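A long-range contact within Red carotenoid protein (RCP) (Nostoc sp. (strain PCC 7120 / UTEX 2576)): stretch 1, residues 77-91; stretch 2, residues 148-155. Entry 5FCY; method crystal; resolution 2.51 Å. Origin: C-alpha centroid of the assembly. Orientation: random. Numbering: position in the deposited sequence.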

ATOM      1  N   ASP A  77       6.917   7.590  -2.862  1.00 42.91           N
ATOM      2  CA  ASP A  77       8.291   7.199  -3.152  1.00 43.16           C
ATOM      3  C   ASP A  77       8.482   5.689  -3.067  1.00 42.31           C
ATOM      4  O   ASP A  77       9.336   5.134  -3.765  1.00 42.01           O
ATOM      5  N   LEU A  78       7.705   5.007  -2.222  1.00 41.40           N
ATOM      6  CA  LEU A  78       7.801   3.552  -2.157  1.00 40.68           C
ATOM      7  C   LEU A  78       7.237   2.911  -3.418  1.00 40.07           C
ATOM      8  O   LEU A  78       7.787   1.923  -3.918  1.00 39.82           O
ATOM      9  N   ILE A  79       6.143   3.460  -3.950  1.00 40.56           N
ATOM     10  CA  ILE A  79       5.562   2.912  -5.171  1.00 40.65           C
ATOM     11  C   ILE A  79       6.434   3.248  -6.373  1.00 41.49           C
ATOM     12  O   ILE A  79       6.510   2.468  -7.330  1.00 41.26           O
ATOM     13  N   ARG A  80       7.107   4.397  -6.348  1.00 42.23           N
ATOM     14  CA  ARG A  80       7.976   4.813  -7.441  1.00 42.84           C
ATOM     15  C   ARG A  80       9.377   4.217  -7.354  1.00 43.27           C
ATOM     16  O   ARG A  80      10.202   4.495  -8.231  1.00 44.68           O
ATOM     17  N   ARG A  81       9.672   3.417  -6.328  1.00 42.31           N
ATOM     18  CA  ARG A  81      10.998   2.825  -6.150  1.00 42.44           C
ATOM     19  C   ARG A  81      12.081   3.893  -5.985  1.00 43.87           C
ATOM     20  O   ARG A  81      13.230   3.696  -6.390  1.00 45.04           O
ATOM     21  N   VAL A  82      11.735   5.033  -5.383  1.00 43.39           N
ATOM     22  CA  VAL A  82      12.716   6.091  -5.171  1.00 43.78           C
ATOM     23  C   VAL A  82      13.793   5.605  -4.209  1.00 43.90           C
ATOM     24  O   VAL A  82      13.532   4.829  -3.280  1.00 43.47           O
ATOM     25  N   ASP A  83      15.017   6.079  -4.425  1.00 44.43           N
ATOM     26  CA  ASP A  83      16.178   5.649  -3.651  1.00 44.85           C
ATOM     27  C   ASP A  83      16.459   6.691  -2.575  1.00 44.49           C
ATOM     28  O   ASP A  83      17.136   7.693  -2.824  1.00 44.76           O
ATOM     29  N   ASN A  84      15.939   6.449  -1.375  1.00 43.58           N
ATOM     30  CA  ASN A  84      16.248   7.263  -0.213  1.00 44.27           C
ATOM     31  C   ASN A  84      16.405   6.332   0.983  1.00 43.76           C
ATOM     32  O   ASN A  84      16.282   5.109   0.863  1.00 43.26           O
ATOM     33  N   GLN A  85      16.684   6.917   2.150  1.00 44.01           N
ATOM     34  CA  GLN A  85      16.974   6.109   3.329  1.00 44.11           C
ATOM     35  C   GLN A  85      15.772   5.257   3.722  1.00 43.25           C
ATOM     36  O   GLN A  85      15.900   4.049   3.951  1.00 42.39           O
ATOM     37  N   LEU A  86      14.590   5.871   3.803  1.00 43.02           N
ATOM     38  CA  LEU A  86      13.404   5.133   4.228  1.00 42.53           C
ATOM     39  C   LEU A  86      13.034   4.048   3.223  1.00 41.25           C
ATOM     40  O   LEU A  86      12.660   2.936   3.614  1.00 40.29           O
ATOM     41  N   SER A  87      13.133   4.348   1.925  1.00 41.77           N
ATOM     42  CA  SER A  87      12.830   3.346   0.908  1.00 41.29           C
ATOM     43  C   SER A  87      13.810   2.183   0.972  1.00 40.39           C
ATOM     44  O   SER A  87      13.436   1.032   0.722  1.00 39.34           O
ATOM     45  N   ARG A  88      15.073   2.465   1.291  1.00 41.03           N
ATOM     46  CA  ARG A  88      16.048   1.393   1.456  1.00 41.00           C
ATOM     47  C   ARG A  88      15.670   0.491   2.624  1.00 39.68           C
ATOM     48  O   ARG A  88      15.677  -0.738   2.500  1.00 39.44           O
ATOM     49  N   GLU A  89      15.323   1.086   3.767  1.00 39.76           N
ATOM     50  CA  GLU A  89      14.877   0.289   4.905  1.00 40.14           C
ATOM     51  C   GLU A  89      13.685  -0.581   4.524  1.00 39.47           C
ATOM     52  O   GLU A  89      13.672  -1.787   4.794  1.00 38.74           O
ATOM     53  N   TYR A  90      12.673   0.014   3.894  1.00 38.44           N
ATOM     54  CA  TYR A  90      11.550  -0.770   3.397  1.00 37.80           C
ATOM     55  C   TYR A  90      12.042  -1.911   2.516  1.00 37.63           C
ATOM     56  O   TYR A  90      11.758  -3.086   2.773  1.00 36.97           O
ATOM     57  N   GLY A  91      12.805  -1.576   1.472  1.00 38.39           N
ATOM     58  CA  GLY A  91      13.252  -2.569   0.512  1.00 38.20           C
ATOM     59  C   GLY A  91      14.050  -3.704   1.118  1.00 38.09           C
ATOM     60  O   GLY A  91      14.165  -4.766   0.499  1.00 38.33           O
ATOM     61  N   ASP A 148       2.584  -9.645  -3.087  1.00 37.45           N
ATOM     62  CA  ASP A 148       3.323  -9.444  -4.329  1.00 37.46           C
ATOM     63  C   ASP A 148       3.262  -7.996  -4.793  1.00 37.00           C
ATOM     64  O   ASP A 148       4.190  -7.518  -5.454  1.00 37.26           O
ATOM     65  N   TYR A 149       2.183  -7.284  -4.464  1.00 36.87           N
ATOM     66  CA  TYR A 149       2.058  -5.889  -4.875  1.00 36.60           C
ATOM     67  C   TYR A 149       3.030  -4.999  -4.105  1.00 36.37           C
ATOM     68  O   TYR A 149       3.712  -4.155  -4.697  1.00 35.87           O
ATOM     69  N   VAL A 150       3.117  -5.180  -2.784  1.00 36.15           N
ATOM     70  CA  VAL A 150       3.998  -4.346  -1.970  1.00 36.15           C
ATOM     71  C   VAL A 150       5.432  -4.863  -1.927  1.00 36.09           C
ATOM     72  O   VAL A 150       6.345  -4.098  -1.584  1.00 35.74           O
ATOM     73  N   SER A 151       5.659  -6.130  -2.266  1.00 35.83           N
ATOM     74  CA  SER A 151       6.994  -6.709  -2.136  1.00 36.46           C
ATOM     75  C   SER A 151       8.057  -5.944  -2.912  1.00 37.23           C
ATOM     76  O   SER A 151       9.130  -5.677  -2.343  1.00 36.88           O
ATOM     77  N   PRO A 152       7.860  -5.584  -4.180  1.00 37.18           N
ATOM     78  CA  PRO A 152       8.921  -4.903  -4.929  1.00 37.36           C
ATOM     79  C   PRO A 152       8.971  -3.395  -4.738  1.00 37.45           C
ATOM     80  O   PRO A 152       9.719  -2.731  -5.459  1.00 37.85           O
ATOM     81  N   MET A 153       8.217  -2.832  -3.796  1.00 37.26           N
ATOM     82  CA  MET A 153       8.259  -1.395  -3.575  1.00 37.47           C
ATOM     83  C   MET A 153       9.559  -1.009  -2.867  1.00 37.76           C
ATOM     84  O   MET A 153      10.379  -1.856  -2.500  1.00 37.08           O
ATOM     85  N   GLY A 154       9.748   0.298  -2.677  1.00 38.29           N
ATOM     86  CA  GLY A 154      10.929   0.803  -2.005  1.00 38.98           C
ATOM     87  C   GLY A 154      12.194   0.620  -2.834  1.00 40.34           C
ATOM     88  O   GLY A 154      12.167   0.350  -4.035  1.00 40.31           O
ATOM     89  N   ALA A 155      13.325   0.781  -2.150  1.00 39.73           N
ATOM     90  CA  ALA A 155      14.633   0.640  -2.781  1.00 41.05           C
ATOM     91  C   ALA A 155      15.415  -0.513  -2.162  1.00 40.77           C
ATOM     92  O   ALA A 155      15.701  -1.508  -2.830  1.00 41.00           O
TER

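Three hydrogen bonds fasten the stretches together, and two of them run between backbones. Gly154 N donates to Leu78 O at 2.8 Å, and Ala155 N donates to Ser87 O at 2.9 Å; both are nearly straight, so the tail of stretch 2 is held by a carbonyl from each of the two helices of stretch 1. The third uses a side chain: Tyr90, with chi1 t and its CA-to-CB bond pointing toward stretch 2, reaches across so that Tyr90 OH donates to Val150 O at 2.8 Å. A long phenol suits this place, because its ring lies in the packing while its hydroxyl serves a buried carbonyl.

Arg81 follows the first helix with positive phi, in a Schellman motif. Its side chain starts sideways but its end comes nearer, and one face of the guanidinium lies over Met153 CA and Pro152 O. Water 1 extends its reach, accepting from Arg81 NH1 at 2.9 Å and donating to Tyr149 O at 3.0 Å.

Met153 is the apolar centre. Its extended m, t, t rotamer carries the methyl to 3.8 Å between Met153 CE and Ile79 CG1, while nearer the backbone Met153 CB lies 3.7 Å from Tyr90 CE1 and 4.4 Å from Leu78 CB. An unbranched, flexible thioether can follow such a path. Ile79 (m, t) also brings its CD1 to 3.8 Å from Tyr149 OH.

Gly154 has positive phi, which favours glycine, and a CB there would clash with Tyr90 CD1 and Ser87 O. At Gly91 a CB would clash with Ala155 C. The small Ala155 methyl points toward stretch 1, with Ala155 CB 3.5 Å from Val82 O and 3.9 Å from Ser87 CB. Nearby, the salt bridge from Arg88 NE to Asp83 OD1, 2.9 Å, links two residues that both touch this methyl.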

ATOM      1  CB  ASP A  77       9.246   7.909  -2.193  1.00 43.72           C
ATOM      2  CG  ASP A  77       9.410   9.386  -2.514  1.00 45.30           C
ATOM      3  OD1 ASP A  77       9.175   9.782  -3.675  1.00 46.99           O
ATOM      4  OD2 ASP A  77       9.779  10.154  -1.602  1.00 45.85           O
ATOM      5  CB  LEU A  78       7.074   3.023  -0.920  1.00 40.28           C
ATOM      6  CG  LEU A  78       7.613   3.446   0.450  1.00 39.39           C
ATOM      7  CD1 LEU A  78       6.841   2.741   1.551  1.00 38.75           C
ATOM      8  CD2 LEU A  78       9.103   3.178   0.581  1.00 39.07           C
ATOM      9  CB  ILE A  79       4.118   3.424  -5.345  1.00 40.53           C
ATOM     10  CG1 ILE A  79       3.235   2.887  -4.212  1.00 39.43           C
ATOM     11  CG2 ILE A  79       3.559   3.015  -6.714  1.00 39.45           C
ATOM     12  CD1 ILE A  79       1.783   3.327  -4.271  1.00 38.58           C
ATOM     13  CB  ARG A  80       8.088   6.339  -7.469  1.00 44.38           C
ATOM     14  CG  ARG A  80       6.768   7.088  -7.525  1.00 46.69           C
ATOM     15  CD  ARG A  80       6.957   8.524  -7.046  1.00 48.68           C
ATOM     16  NE  ARG A  80       5.724   9.304  -7.100  1.00 50.04           N
ATOM     17  CZ  ARG A  80       5.660  10.619  -6.911  1.00 52.38           C
ATOM     18  NH1 ARG A  80       6.761  11.314  -6.655  1.00 54.97           N
ATOM     19  NH2 ARG A  80       4.494  11.246  -6.982  1.00 52.71           N
ATOM     20  CB  ARG A  81      11.351   1.889  -7.313  1.00 42.78           C
ATOM     21  CG  ARG A  81      10.974   0.429  -7.111  1.00 41.69           C
ATOM     22  CD  ARG A  81       9.505   0.159  -7.378  1.00 41.16           C
ATOM     23  NE  ARG A  81       9.301  -1.175  -7.940  1.00 40.94           N
ATOM     24  CZ  ARG A  81       8.110  -1.720  -8.170  1.00 40.98           C
ATOM     25  NH1 ARG A  81       6.998  -1.055  -7.879  1.00 39.11           N
ATOM     26  NH2 ARG A  81       8.032  -2.939  -8.692  1.00 41.23           N
ATOM     27  CB  VAL A  82      12.041   7.368  -4.641  1.00 45.57           C
ATOM     28  CG1 VAL A  82      13.073   8.468  -4.389  1.00 46.07           C
ATOM     29  CG2 VAL A  82      10.992   7.846  -5.615  1.00 46.43           C
ATOM     30  CB  ASP A  83      17.388   5.450  -4.558  1.00 44.76           C
ATOM     31  CG  ASP A  83      18.552   4.795  -3.843  1.00 45.42           C
ATOM     32  OD1 ASP A  83      18.553   4.777  -2.593  1.00 44.87           O
ATOM     33  OD2 ASP A  83      19.469   4.296  -4.529  1.00 46.87           O
ATOM     34  CB  ASN A  84      15.170   8.332   0.018  1.00 44.04           C
ATOM     35  CG  ASN A  84      13.796   7.742   0.248  1.00 43.46           C
ATOM     36  OD1 ASN A  84      13.633   6.785   1.003  1.00 43.57           O
ATOM     37  ND2 ASN A  84      12.796   8.312  -0.410  1.00 43.99           N
ATOM     38  CB  GLN A  85      17.404   7.013   4.486  1.00 44.24           C
ATOM     39  CG  GLN A  85      17.762   6.271   5.767  1.00 45.42           C
ATOM     40  CD  GLN A  85      18.912   5.293   5.585  1.00 46.96           C
ATOM     41  OE1 GLN A  85      19.767   5.475   4.717  1.00 47.05           O
ATOM     42  NE2 GLN A  85      18.934   4.246   6.402  1.00 46.72           N
ATOM     43  CB  LEU A  86      12.237   6.101   4.431  1.00 42.94           C
ATOM     44  CG  LEU A  86      12.420   7.129   5.550  1.00 43.70           C
ATOM     45  CD1 LEU A  86      11.350   8.205   5.461  1.00 44.12           C
ATOM     46  CD2 LEU A  86      12.385   6.452   6.913  1.00 44.35           C
ATOM     47  CB  SER A  87      12.854   3.981  -0.481  1.00 41.66           C
ATOM     48  OG  SER A  87      11.798   4.910  -0.634  1.00 42.49           O
ATOM     49  CB  ARG A  88      17.447   1.980   1.648  1.00 41.62           C
ATOM     50  CG  ARG A  88      18.121   2.396   0.350  1.00 41.58           C
ATOM     51  CD  ARG A  88      19.515   2.950   0.586  1.00 43.27           C
ATOM     52  NE  ARG A  88      19.650   4.310   0.064  1.00 44.29           N
ATOM     53  CZ  ARG A  88      19.844   5.407   0.796  1.00 44.83           C
ATOM     54  NH1 ARG A  88      19.952   5.352   2.118  1.00 44.46           N
ATOM     55  NH2 ARG A  88      19.942   6.581   0.190  1.00 46.48           N
ATOM     56  CB  GLU A  89      14.525   1.198   6.082  1.00 41.24           C
ATOM     57  CG  GLU A  89      15.738   1.741   6.817  1.00 43.00           C
ATOM     58  CD  GLU A  89      15.362   2.620   7.991  1.00 43.60           C
ATOM     59  OE1 GLU A  89      14.223   2.496   8.486  1.00 43.72           O
ATOM     60  OE2 GLU A  89      16.207   3.437   8.415  1.00 44.21           O
ATOM     61  CB  TYR A  90      10.583   0.133   2.627  1.00 37.92           C
ATOM     62  CG  TYR A  90       9.347  -0.576   2.122  1.00 36.65           C
ATOM     63  CD1 TYR A  90       9.395  -1.372   0.986  1.00 36.15           C
ATOM     64  CD2 TYR A  90       8.134  -0.444   2.778  1.00 36.40           C
ATOM     65  CE1 TYR A  90       8.273  -2.019   0.525  1.00 35.90           C
ATOM     66  CE2 TYR A  90       7.006  -1.086   2.321  1.00 36.17           C
ATOM     67  CZ  TYR A  90       7.080  -1.873   1.196  1.00 36.15           C
ATOM     68  OH  TYR A  90       5.956  -2.517   0.739  1.00 35.69           O
ATOM     69  CB  ASP A 148       2.782 -10.367  -5.422  1.00 38.02           C
ATOM     70  CG  ASP A 148       2.834 -11.830  -5.032  1.00 38.49           C
ATOM     71  OD1 ASP A 148       3.725 -12.212  -4.242  1.00 39.39           O
ATOM     72  OD2 ASP A 148       1.982 -12.600  -5.519  1.00 38.54           O
ATOM     73  CB  TYR A 149       0.613  -5.421  -4.687  1.00 36.75           C
ATOM     74  CG  TYR A 149       0.421  -3.928  -4.815  1.00 36.11           C
ATOM     75  CD1 TYR A 149       0.792  -3.255  -5.970  1.00 37.03           C
ATOM     76  CD2 TYR A 149      -0.143  -3.193  -3.783  1.00 36.69           C
ATOM     77  CE1 TYR A 149       0.618  -1.893  -6.088  1.00 37.03           C
ATOM     78  CE2 TYR A 149      -0.322  -1.832  -3.893  1.00 36.64           C
ATOM     79  CZ  TYR A 149       0.060  -1.187  -5.049  1.00 36.77           C
ATOM     80  OH  TYR A 149      -0.115   0.170  -5.170  1.00 36.51           O
ATOM     81  CB  VAL A 150       3.463  -4.217  -0.531  1.00 35.67           C
ATOM     82  CG1 VAL A 150       2.040  -3.682  -0.536  1.00 36.16           C
ATOM     83  CG2 VAL A 150       3.538  -5.552   0.211  1.00 36.06           C
ATOM     84  CB  SER A 151       6.962  -8.177  -2.568  1.00 36.85           C
ATOM     85  OG  SER A 151       8.276  -8.688  -2.688  1.00 37.51           O
ATOM     86  CB  PRO A 152       8.579  -5.263  -6.382  1.00 38.94           C
ATOM     87  CG  PRO A 152       7.101  -5.356  -6.392  1.00 38.39           C
ATOM     88  CD  PRO A 152       6.709  -5.914  -5.046  1.00 37.02           C
ATOM     89  CB  MET A 153       7.045  -0.946  -2.767  1.00 37.41           C
ATOM     90  CG  MET A 153       5.727  -1.059  -3.511  1.00 36.57           C
ATOM     91  SD  MET A 153       4.352  -0.495  -2.494  1.00 33.62           S
ATOM     92  CE  MET A 153       2.960  -0.832  -3.566  1.00 35.98           C
ATOM     93  CB  ALA A 155      15.424   1.937  -2.661  1.00 41.75           C
TER
HETATM   94  O   HOH W   1       4.726  -2.629  -7.018  1.00 36.91           O